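Long-range contacts in mandelate racemase/muconate lactonizing protein (Alicyclobacillus acidocaldarius LAA1, PDB 3QLD), which is of unknown function but belongs to the enolase superfamily, whose members join an N-terminal capping domain to a TIM-barrel-like C-terminal domain: residues A[165-170]-A[217-222]; A[172-177]-A[199-204]; A[211-216]-A[238-243]; A[227-232]-A[261-266]. All coordinates share one frame; numbering follows the deposited sequence.

Overall arrangement
All four contacts lie in the TIM-barrel-like C-terminal domain, their centres about 12 Å (contacts 1 and 3) to 19 Å (contacts 1 and 4) apart. Contact 1 links strands 167-171 and 220-221 across the strand 192-196 between them. Contact 2, nested along the chain inside the loop closed by contact 1, joins the loops that leave strands 167-171 and 192-196. Contact 3 joins the loops entering strands 220-221 and 243-245; its segments alternate along the chain with those of contacts 1 and 4. Contact 4 sets the start of helix 229-238 against the end of helix 252-261, next to the second subunit. Together they tie successive beta-alpha units, and in contact 1 units one strand apart, from inner wall to outer helices.

Contact 1: A[165-170]-A[217-222]; sequences FRRVKL and LQFIEQ
Two parallel strands of the TIM-barrel-like domain, 167-171 and 220-221, reach each other through long side chains that pass over strand 192-196, which runs between them. Arg167, Lys169, Gln218 and Glu221 all leave their backbones in the direction of the partner segment, each with CG anti to the backbone N. Arg167 crosses Gln218 at about a right angle, the guanidinium and amide planes 77° apart. Arg167 NH1 donates to Gln218 OE1 at 3.0 Å, in the plane of the amide carbonyl, while the Arg167 CD methylene rests 3.2 Å from the same Gln218 OE1. Phe219 takes the crowded first torsion, CG between the backbone N and the carbonyl carbon (chi1 54°), which swings its ring in among the charged chains. The ring stands almost upright on the guanidinium, with Phe219 CZ over the centre of one face, 4.2 Å above the Arg167 guanidinium plane. Phe219 CE1 touches Lys169 CD at 3.9 Å, so this aliphatic carbon reaches the ring edge. Trp295 adds a stack with Phe219 and a cation-pi contact with Arg167. Asp323 forms salt bridges to both Arg167 and Lys169, and Asn268 holds the second oxygen of Glu221, so the buried charges are shared in a network. Bent at its third and fourth torsions, Lys169 brings NZ to the syn lone pair of Glu221 OE1 in a salt bridge of 3.1 Å.

Contact 2: A[172-177]-A[199-204]; sequences IAPGRD and GSYRPE
Tyr201 carries most of this contact between the loops that follow strands 167-171 and 192-196 of the barrel, each leading into the next helix. From CB the side chain sets off with CG anti to the carbonyl carbon (chi1 -63°), which lays the ring against the first half of the type II turn from Ala173 to Arg176. The first ring atoms run beneath the proline of that turn: Pro174 CG stands 3.7 Å from Tyr201 CD1 and 3.8 Å from Tyr201 CE1, over one face and offset toward the rim. This is a CH-pi contact, with the carbon 19° off the ring normal. Tyr201 CE2 meets Ile172 CD1 at 4.0 Å, the two side chains crossing at about a right angle. At the tip, Tyr201 OH donates to Asp177 OD2 at 2.7 Å, using the anti lone pair of that oxygen. Carboxylate and ring are nearly coplanar, 17° apart, so Asp177 meets the ring at its edge. Ser200 sits beside the phenol, its OG 3.4 Å from Pro174 CD, but its hydroxyl is hydrogen-bonded to Ala197 O. Val208 and Leu209 of helix 206-211 add apolar cover to the tyrosine. Although Asp177 occupies the N-cap position of helix 178-187, its side chain makes no capping bond. One short hydrogen bond, probably charge-assisted, thus fixes the tip of a ring otherwise held by apolar contact, and the phenol hydroxyl would be expected to help stabilise the ionised form of Asp177.

Contact 3: A[211-216]-A[238-243]; sequences QLDAYD and SLRTPV
Asp213 has CG anti to its carbonyl carbon (chi1 -80°), and Thr241 has OG1 in the same relation to its own (chi1 -52°); these torsions turn carboxylate and hydroxyl onto each other between two helix-to-strand loops of the TIM-barrel-like domain. One loop leads into strand 220-221, the other into strand 243-245, its neighbour in the sheet. The Asp213 carboxylate spans two consecutive backbone amides. Arg240 N donates to Asp213 OD2 at 2.9 Å, close to straight at 163°, and Thr241 N donates to Asp213 OD1 at 3.0 Å; both amides approach from above the carboxylate plane. The Thr241 hydroxyl supplies a third bond, its OG1 donating to the anti lone pair of Asp213 OD1 at only 2.5 Å, so this oxygen accepts twice from one residue. Arg240 lays its aliphatic stem alongside, CG 3.4 Å from Asp213 OD2, before bending away at its second and third torsions. Asp213 OD2 also forms a salt bridge with Arg210 of the preceding helix; with three protein bonds besides, the carboxylate probably stays ionised. Arg265 binds Leu239 O, tying this loop to the one before strand 266-269. A water bridges the two loops, donating one hydrogen to Leu212 O at 2.8 Å and the other to Thr241 OG1 at 2.7 Å.

Contact 4: A[227-232]-A[261-266]; sequences DDWFDL and LGAARV
Asp228 OD2 is gripped by two backbone amides at the start of helix 229-238: Asp231 N donates to it at 2.7 Å and 157°, and Phe230 N at 2.7 Å through a weak, strongly bent bond. Asp228 is therefore the N-cap, its charge placed where the helix dipole would be expected to stabilise it. The first turn fixed in this way meets the end of helix 252-261, which closes in a Schellman motif with Gly262 at C-prime and Ala263 N bonded back to Thr258 O. Leu261 forks between two aromatic residues. Its CD1 presses on Trp229 CB at 3.6 Å, while Leu261 CD2 lies over one face of the Phe230 ring, 4.0 Å from the centroid, in a CH-pi contact. Deeper in, Leu232 CD2 packs on Ala263 CB at 3.8 Å. The second subunit adjoins this surface, with Arg253 of that chain in a cation-pi contact with Trp229 and Phe230 of that chain on Leu261. Across the two segments adhesion is wholly apolar, and it carries a polar cost: Ala263 O is buried without any partner, facing Leu232 CG at 3.4 Å.

Contact 1: A[165-170]-A[217-222]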
# COMPACT_ATOMS: atom_id res chain seq x y z
N PHE A 165 21.28 -27.60 -7.38
CA PHE A 165 20.57 -26.58 -6.55
C PHE A 165 20.64 -27.07 -5.13
O PHE A 165 20.40 -28.25 -4.88
CB PHE A 165 19.11 -26.51 -6.93
CG PHE A 165 18.85 -25.79 -8.22
CD1 PHE A 165 18.81 -24.39 -8.25
CD2 PHE A 165 18.62 -26.51 -9.39
CE1 PHE A 165 18.59 -23.72 -9.48
CE2 PHE A 165 18.36 -25.84 -10.60
CZ PHE A 165 18.35 -24.42 -10.62
N ARG A 166 20.89 -26.16 -4.20
CA ARG A 166 21.25 -26.53 -2.84
C ARG A 166 20.03 -26.50 -1.90
O ARG A 166 20.13 -26.77 -0.70
CB ARG A 166 22.38 -25.63 -2.35
CG ARG A 166 23.71 -25.85 -3.16
CD ARG A 166 24.27 -27.30 -3.02
NE ARG A 166 25.70 -27.31 -3.37
CZ ARG A 166 26.62 -26.53 -2.78
NH1 ARG A 166 26.27 -25.71 -1.81
NH2 ARG A 166 27.90 -26.57 -3.15
N ARG A 167 18.88 -26.17 -2.48
CA ARG A 167 17.60 -26.18 -1.73
C ARG A 167 16.53 -26.50 -2.70
O ARG A 167 16.59 -26.05 -3.87
CB ARG A 167 17.32 -24.83 -1.09
CG ARG A 167 16.20 -24.84 -0.02
CD ARG A 167 15.99 -23.50 0.70
NE ARG A 167 15.59 -22.44 -0.25
CZ ARG A 167 15.83 -21.15 -0.02
NH1 ARG A 167 16.35 -20.77 1.13
NH2 ARG A 167 15.49 -20.21 -0.90
N VAL A 168 15.50 -27.22 -2.25
CA VAL A 168 14.27 -27.16 -3.03
C VAL A 168 13.15 -26.51 -2.22
O VAL A 168 13.05 -26.79 -1.00
CB VAL A 168 13.76 -28.56 -3.57
CG1 VAL A 168 14.76 -29.12 -4.63
CG2 VAL A 168 13.48 -29.55 -2.42
N LYS A 169 12.30 -25.72 -2.89
CA LYS A 169 11.10 -25.12 -2.20
C LYS A 169 9.87 -25.63 -2.90
O LYS A 169 9.63 -25.37 -4.11
CB LYS A 169 11.16 -23.58 -2.19
CG LYS A 169 9.95 -22.87 -1.47
CD LYS A 169 10.24 -21.41 -1.20
CE LYS A 169 10.66 -20.62 -2.46
NZ LYS A 169 10.16 -19.19 -2.51
N LEU A 170 9.10 -26.42 -2.18
CA LEU A 170 7.94 -27.03 -2.69
C LEU A 170 6.68 -26.18 -2.48
O LEU A 170 6.39 -25.77 -1.35
CB LEU A 170 7.70 -28.32 -1.93
CG LEU A 170 8.89 -29.29 -1.87
CD1 LEU A 170 8.27 -30.59 -1.40
CD2 LEU A 170 9.42 -29.45 -3.32
N LEU A 217 11.62 -29.00 7.73
CA LEU A 217 11.64 -27.93 6.69
C LEU A 217 12.45 -26.79 7.19
O LEU A 217 12.40 -26.48 8.36
CB LEU A 217 10.18 -27.48 6.40
CG LEU A 217 9.24 -28.50 5.81
CD1 LEU A 217 7.79 -28.00 5.82
CD2 LEU A 217 9.66 -28.85 4.36
N GLN A 218 13.16 -26.13 6.31
CA GLN A 218 13.87 -24.93 6.65
C GLN A 218 12.88 -23.79 7.07
O GLN A 218 13.20 -23.00 7.96
CB GLN A 218 14.70 -24.52 5.45
CG GLN A 218 15.70 -23.45 5.72
CD GLN A 218 16.51 -23.14 4.49
OE1 GLN A 218 16.12 -22.29 3.66
NE2 GLN A 218 17.60 -23.86 4.30
N PHE A 219 11.72 -23.77 6.42
CA PHE A 219 10.61 -22.82 6.75
C PHE A 219 9.37 -23.22 5.92
O PHE A 219 9.47 -24.04 4.99
CB PHE A 219 10.99 -21.34 6.43
CG PHE A 219 11.47 -21.13 4.99
CD1 PHE A 219 10.54 -20.97 3.95
CD2 PHE A 219 12.84 -21.01 4.71
CE1 PHE A 219 10.98 -20.81 2.62
CE2 PHE A 219 13.30 -20.80 3.38
CZ PHE A 219 12.34 -20.68 2.36
N ILE A 220 8.21 -22.65 6.33
CA ILE A 220 6.94 -22.72 5.59
C ILE A 220 6.68 -21.24 5.30
O ILE A 220 6.59 -20.45 6.24
CB ILE A 220 5.80 -23.36 6.40
CG1 ILE A 220 6.11 -24.86 6.69
CG2 ILE A 220 4.38 -23.20 5.63
CD1 ILE A 220 5.17 -25.47 7.67
N GLU A 221 6.60 -20.86 4.01
CA GLU A 221 6.43 -19.46 3.65
C GLU A 221 4.94 -19.10 3.52
O GLU A 221 4.16 -19.88 2.96
CB GLU A 221 7.10 -19.26 2.28
CG GLU A 221 7.25 -17.78 1.87
CD GLU A 221 8.20 -17.65 0.69
OE1 GLU A 221 8.49 -18.67 0.04
OE2 GLU A 221 8.65 -16.55 0.43
N GLN A 222 4.56 -17.94 4.06
CA GLN A 222 3.19 -17.36 3.87
C GLN A 222 2.06 -18.36 4.06
O GLN A 222 1.26 -18.60 3.17
CB GLN A 222 3.16 -16.67 2.49
CG GLN A 222 4.07 -15.38 2.39
CD GLN A 222 3.60 -14.12 3.16
OE1 GLN A 222 4.43 -13.33 3.63
NE2 GLN A 222 2.28 -13.94 3.32

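Contact 2: A[172-177]-A[199-204]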
# COMPACT_ATOMS: atom_id res chain seq x y z
N ILE A 172 2.95 -25.89 -1.67
CA ILE A 172 2.05 -26.73 -0.95
C ILE A 172 0.68 -26.03 -0.70
O ILE A 172 0.59 -24.79 -0.78
CB ILE A 172 2.63 -27.17 0.42
CG1 ILE A 172 2.87 -25.95 1.33
CG2 ILE A 172 3.87 -28.07 0.16
CD1 ILE A 172 3.00 -26.36 2.83
N ALA A 173 -0.35 -26.86 -0.51
CA ALA A 173 -1.69 -26.40 -0.17
C ALA A 173 -2.39 -27.48 0.57
O ALA A 173 -1.94 -28.63 0.58
CB ALA A 173 -2.48 -25.96 -1.45
N PRO A 174 -3.50 -27.14 1.25
CA PRO A 174 -4.20 -28.14 2.04
C PRO A 174 -4.59 -29.33 1.16
O PRO A 174 -5.14 -29.13 0.10
CB PRO A 174 -5.43 -27.38 2.53
CG PRO A 174 -4.96 -25.90 2.54
CD PRO A 174 -4.14 -25.81 1.32
N GLY A 175 -4.23 -30.55 1.58
CA GLY A 175 -4.59 -31.75 0.83
C GLY A 175 -3.49 -32.20 -0.09
O GLY A 175 -3.53 -33.33 -0.62
N ARG A 176 -2.52 -31.31 -0.34
CA ARG A 176 -1.37 -31.61 -1.20
C ARG A 176 -0.19 -30.98 -0.50
O ARG A 176 0.37 -30.00 -0.95
CB ARG A 176 -1.58 -31.05 -2.60
CG ARG A 176 -3.07 -30.65 -2.90
CD ARG A 176 -3.58 -30.85 -4.35
NE ARG A 176 -2.56 -30.65 -5.39
CZ ARG A 176 -2.70 -29.89 -6.48
NH1 ARG A 176 -1.70 -29.79 -7.35
NH2 ARG A 176 -3.85 -29.23 -6.71
N ASP A 177 0.20 -31.58 0.62
CA ASP A 177 1.30 -31.08 1.43
C ASP A 177 2.11 -32.24 2.04
O ASP A 177 3.25 -32.45 1.64
CB ASP A 177 0.82 -30.07 2.52
CG ASP A 177 -0.48 -30.51 3.24
OD1 ASP A 177 -0.77 -31.71 3.39
OD2 ASP A 177 -1.24 -29.62 3.70
N GLY A 199 -0.36 -18.49 1.10
CA GLY A 199 -1.61 -18.10 1.79
C GLY A 199 -2.82 -19.02 1.70
O GLY A 199 -3.97 -18.60 1.96
N SER A 200 -2.57 -20.29 1.44
CA SER A 200 -3.58 -21.23 1.13
C SER A 200 -4.17 -21.87 2.38
O SER A 200 -5.17 -22.55 2.29
CB SER A 200 -2.99 -22.25 0.12
OG SER A 200 -2.04 -23.15 0.72
N TYR A 201 -3.52 -21.70 3.56
CA TYR A 201 -4.04 -22.25 4.82
C TYR A 201 -4.86 -21.20 5.62
O TYR A 201 -4.75 -19.96 5.43
CB TYR A 201 -2.92 -22.82 5.72
CG TYR A 201 -2.23 -23.99 5.04
CD1 TYR A 201 -2.58 -25.33 5.36
CD2 TYR A 201 -1.32 -23.77 4.04
CE1 TYR A 201 -1.92 -26.45 4.73
CE2 TYR A 201 -0.65 -24.87 3.36
CZ TYR A 201 -0.99 -26.19 3.70
OH TYR A 201 -0.35 -27.19 3.00
N ARG A 202 -5.65 -21.73 6.54
CA ARG A 202 -6.48 -20.95 7.45
C ARG A 202 -6.20 -21.43 8.87
O ARG A 202 -5.64 -22.52 9.06
CB ARG A 202 -7.96 -21.21 7.10
CG ARG A 202 -8.36 -20.70 5.70
CD ARG A 202 -8.15 -19.18 5.52
NE ARG A 202 -8.52 -18.79 4.16
CZ ARG A 202 -7.74 -18.88 3.09
NH1 ARG A 202 -6.47 -19.30 3.18
NH2 ARG A 202 -8.23 -18.52 1.91
N PRO A 203 -6.61 -20.66 9.89
CA PRO A 203 -6.31 -21.12 11.23
C PRO A 203 -6.78 -22.54 11.61
O PRO A 203 -6.08 -23.23 12.39
CB PRO A 203 -6.93 -20.05 12.11
CG PRO A 203 -6.76 -18.81 11.27
CD PRO A 203 -7.16 -19.30 9.90
N GLU A 204 -7.92 -22.99 11.04
CA GLU A 204 -8.44 -24.35 11.26
C GLU A 204 -7.53 -25.49 10.74
O GLU A 204 -7.67 -26.63 11.13
CB GLU A 204 -9.83 -24.53 10.63
CG GLU A 204 -10.86 -23.67 11.26
CD GLU A 204 -11.07 -22.35 10.52
OE1 GLU A 204 -10.08 -21.77 9.98
OE2 GLU A 204 -12.24 -21.89 10.54

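Contact 3: A[211-216]-A[238-243]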
# COMPACT_ATOMS: atom_id res chain seq x y z
N GLN A 211 1.76 -31.30 11.55
CA GLN A 211 2.21 -32.66 11.11
C GLN A 211 3.49 -32.53 10.29
O GLN A 211 4.34 -33.47 10.22
CB GLN A 211 1.15 -33.37 10.26
CG GLN A 211 -0.22 -33.81 10.88
CD GLN A 211 -1.26 -34.23 9.76
OE1 GLN A 211 -0.88 -34.66 8.66
NE2 GLN A 211 -2.55 -34.06 10.03
N LEU A 212 3.65 -31.35 9.67
CA LEU A 212 4.84 -31.07 8.90
C LEU A 212 6.11 -30.89 9.68
O LEU A 212 7.19 -31.01 9.12
CB LEU A 212 4.64 -29.92 7.87
CG LEU A 212 3.43 -30.08 6.94
CD1 LEU A 212 3.41 -28.80 6.05
CD2 LEU A 212 3.55 -31.34 6.04
N ASP A 213 6.03 -30.64 10.98
CA ASP A 213 7.24 -30.48 11.79
C ASP A 213 8.11 -31.74 11.74
O ASP A 213 9.31 -31.67 12.00
CB ASP A 213 6.83 -30.24 13.26
CG ASP A 213 6.42 -28.79 13.52
OD1 ASP A 213 6.59 -27.91 12.64
OD2 ASP A 213 5.89 -28.55 14.64
N ALA A 214 7.50 -32.87 11.41
CA ALA A 214 8.27 -34.14 11.43
C ALA A 214 9.37 -34.17 10.34
O ALA A 214 10.31 -34.97 10.44
CB ALA A 214 7.35 -35.31 11.35
N TYR A 215 9.27 -33.27 9.34
CA TYR A 215 10.17 -33.31 8.18
C TYR A 215 11.31 -32.35 8.11
O TYR A 215 12.02 -32.32 7.07
CB TYR A 215 9.33 -33.28 6.88
CG TYR A 215 8.24 -34.30 6.94
CD1 TYR A 215 8.54 -35.67 6.96
CD2 TYR A 215 6.91 -33.93 7.04
CE1 TYR A 215 7.52 -36.62 7.06
CE2 TYR A 215 5.91 -34.85 7.16
CZ TYR A 215 6.23 -36.22 7.17
OH TYR A 215 5.22 -37.16 7.27
N ASP A 216 11.45 -31.54 9.18
CA ASP A 216 12.54 -30.60 9.35
C ASP A 216 12.73 -29.63 8.17
O ASP A 216 13.83 -29.45 7.68
CB ASP A 216 13.85 -31.37 9.69
CG ASP A 216 13.67 -32.33 10.88
OD1 ASP A 216 12.63 -32.28 11.62
OD2 ASP A 216 14.60 -33.15 11.07
N SER A 238 2.68 -22.46 17.75
CA SER A 238 2.31 -23.90 17.74
C SER A 238 3.20 -24.80 16.84
O SER A 238 3.12 -26.05 16.92
CB SER A 238 0.86 -24.08 17.32
OG SER A 238 0.66 -23.80 15.89
N LEU A 239 4.03 -24.17 16.05
CA LEU A 239 4.89 -24.85 15.06
C LEU A 239 6.34 -24.82 15.47
O LEU A 239 6.94 -23.76 15.82
CB LEU A 239 4.76 -24.17 13.65
CG LEU A 239 3.44 -24.33 12.89
CD1 LEU A 239 3.54 -23.52 11.61
CD2 LEU A 239 3.16 -25.79 12.55
N ARG A 240 6.96 -25.98 15.41
CA ARG A 240 8.41 -26.06 15.60
C ARG A 240 9.17 -25.54 14.36
O ARG A 240 10.28 -24.96 14.47
CB ARG A 240 8.87 -27.50 15.94
CG ARG A 240 8.12 -28.13 17.15
CD ARG A 240 8.30 -27.34 18.50
NE ARG A 240 7.51 -26.12 18.69
CZ ARG A 240 6.25 -26.05 19.16
NH1 ARG A 240 5.58 -27.17 19.49
NH2 ARG A 240 5.65 -24.87 19.26
N THR A 241 8.57 -25.74 13.19
CA THR A 241 9.13 -25.22 11.91
C THR A 241 9.02 -23.68 11.83
O THR A 241 7.96 -23.12 12.16
CB THR A 241 8.34 -25.83 10.75
OG1 THR A 241 8.32 -27.25 10.89
CG2 THR A 241 8.87 -25.38 9.26
N PRO A 242 10.09 -22.98 11.41
CA PRO A 242 10.00 -21.54 11.28
C PRO A 242 8.97 -21.17 10.20
O PRO A 242 8.88 -21.83 9.14
CB PRO A 242 11.40 -21.17 10.77
CG PRO A 242 12.29 -22.25 11.32
CD PRO A 242 11.46 -23.45 11.04
N VAL A 243 8.21 -20.10 10.49
CA VAL A 243 7.42 -19.46 9.43
C VAL A 243 8.30 -18.42 8.76
O VAL A 243 9.02 -17.71 9.42
CB VAL A 243 6.14 -18.77 10.02
CG1 VAL A 243 5.46 -17.90 8.95
CG2 VAL A 243 5.22 -19.87 10.54
O HOH W 1 9.36 -29.25 9.34

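Contact 4: A[227-232]-A[261-266]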
# COMPACT_ATOMS: atom_id res chain seq x y z
N ASP A 227 -4.50 -11.68 6.62
CA ASP A 227 -5.79 -11.39 7.36
C ASP A 227 -5.73 -10.98 8.83
O ASP A 227 -6.59 -10.20 9.28
CB ASP A 227 -6.76 -12.59 7.30
CG ASP A 227 -7.61 -12.60 6.04
OD1 ASP A 227 -7.63 -11.57 5.33
OD2 ASP A 227 -8.24 -13.65 5.75
N ASP A 228 -4.76 -11.51 9.59
CA ASP A 228 -4.72 -11.25 11.02
C ASP A 228 -3.42 -11.75 11.69
O ASP A 228 -2.93 -12.88 11.52
CB ASP A 228 -6.14 -11.53 11.64
CG ASP A 228 -6.17 -12.05 13.08
OD1 ASP A 228 -7.33 -12.17 13.58
OD2 ASP A 228 -5.13 -12.30 13.73
N TRP A 229 -2.79 -10.76 12.29
CA TRP A 229 -1.50 -10.87 12.87
C TRP A 229 -1.54 -11.84 14.05
O TRP A 229 -0.57 -12.57 14.29
CB TRP A 229 -1.08 -9.50 13.35
CG TRP A 229 -0.52 -8.61 12.28
CD1 TRP A 229 -1.08 -7.46 11.78
CD2 TRP A 229 0.71 -8.81 11.57
NE1 TRP A 229 -0.25 -6.92 10.80
CE2 TRP A 229 0.85 -7.73 10.66
CE3 TRP A 229 1.71 -9.80 11.61
CZ2 TRP A 229 1.96 -7.60 9.80
CZ3 TRP A 229 2.84 -9.65 10.78
CH2 TRP A 229 2.94 -8.57 9.88
N PHE A 230 -2.66 -11.86 14.77
CA PHE A 230 -2.73 -12.74 15.92
C PHE A 230 -2.92 -14.18 15.56
O PHE A 230 -2.40 -15.03 16.26
CB PHE A 230 -3.73 -12.25 16.97
CG PHE A 230 -3.05 -11.40 17.98
CD1 PHE A 230 -3.17 -10.03 17.93
CD2 PHE A 230 -2.16 -11.97 18.90
CE1 PHE A 230 -2.48 -9.24 18.85
CE2 PHE A 230 -1.47 -11.21 19.82
CZ PHE A 230 -1.63 -9.83 19.80
N ASP A 231 -3.61 -14.45 14.43
CA ASP A 231 -3.72 -15.83 13.90
C ASP A 231 -2.33 -16.32 13.55
O ASP A 231 -1.99 -17.48 13.79
CB ASP A 231 -4.63 -15.89 12.63
CG ASP A 231 -6.19 -15.71 12.99
OD1 ASP A 231 -6.55 -15.74 14.17
OD2 ASP A 231 -7.02 -15.60 12.08
N LEU A 232 -1.54 -15.45 12.93
CA LEU A 232 -0.18 -15.81 12.58
C LEU A 232 0.71 -16.11 13.84
O LEU A 232 1.52 -17.08 13.89
CB LEU A 232 0.42 -14.76 11.70
CG LEU A 232 1.73 -15.24 11.05
CD1 LEU A 232 1.46 -16.50 10.12
CD2 LEU A 232 2.28 -14.10 10.25
N LEU A 261 5.52 -10.01 17.88
CA LEU A 261 4.42 -10.96 17.97
C LEU A 261 4.91 -12.40 18.01
O LEU A 261 4.15 -13.26 18.40
CB LEU A 261 3.47 -10.79 16.79
CG LEU A 261 2.51 -9.61 16.85
CD1 LEU A 261 1.83 -9.56 15.49
CD2 LEU A 261 1.49 -9.67 18.02
N GLY A 262 6.17 -12.63 17.61
CA GLY A 262 6.70 -14.00 17.43
C GLY A 262 5.94 -14.63 16.26
O GLY A 262 5.57 -15.80 16.32
N ALA A 263 5.62 -13.82 15.25
CA ALA A 263 4.72 -14.29 14.20
C ALA A 263 5.50 -15.05 13.12
O ALA A 263 4.89 -15.73 12.25
CB ALA A 263 4.02 -13.12 13.53
N ALA A 264 6.83 -14.82 13.10
CA ALA A 264 7.67 -15.56 12.13
C ALA A 264 9.12 -15.56 12.58
O ALA A 264 9.55 -14.72 13.40
CB ALA A 264 7.56 -14.98 10.69
N ARG A 265 9.87 -16.46 11.97
CA ARG A 265 11.28 -16.60 12.33
C ARG A 265 12.25 -16.45 11.16
O ARG A 265 13.46 -16.45 11.40
CB ARG A 265 11.54 -17.94 13.08
CG ARG A 265 10.78 -18.02 14.36
CD ARG A 265 11.35 -19.08 15.30
NE ARG A 265 10.95 -20.45 14.99
CZ ARG A 265 9.88 -21.02 15.56
NH1 ARG A 265 9.55 -22.28 15.28
NH2 ARG A 265 9.15 -20.30 16.40
N VAL A 266 11.75 -16.35 9.92
CA VAL A 266 12.57 -16.20 8.73
C VAL A 266 11.99 -15.12 7.82
O VAL A 266 10.77 -15.06 7.68
CB VAL A 266 12.64 -17.55 7.96
CG1 VAL A 266 13.36 -17.42 6.60
CG2 VAL A 266 13.40 -18.57 8.80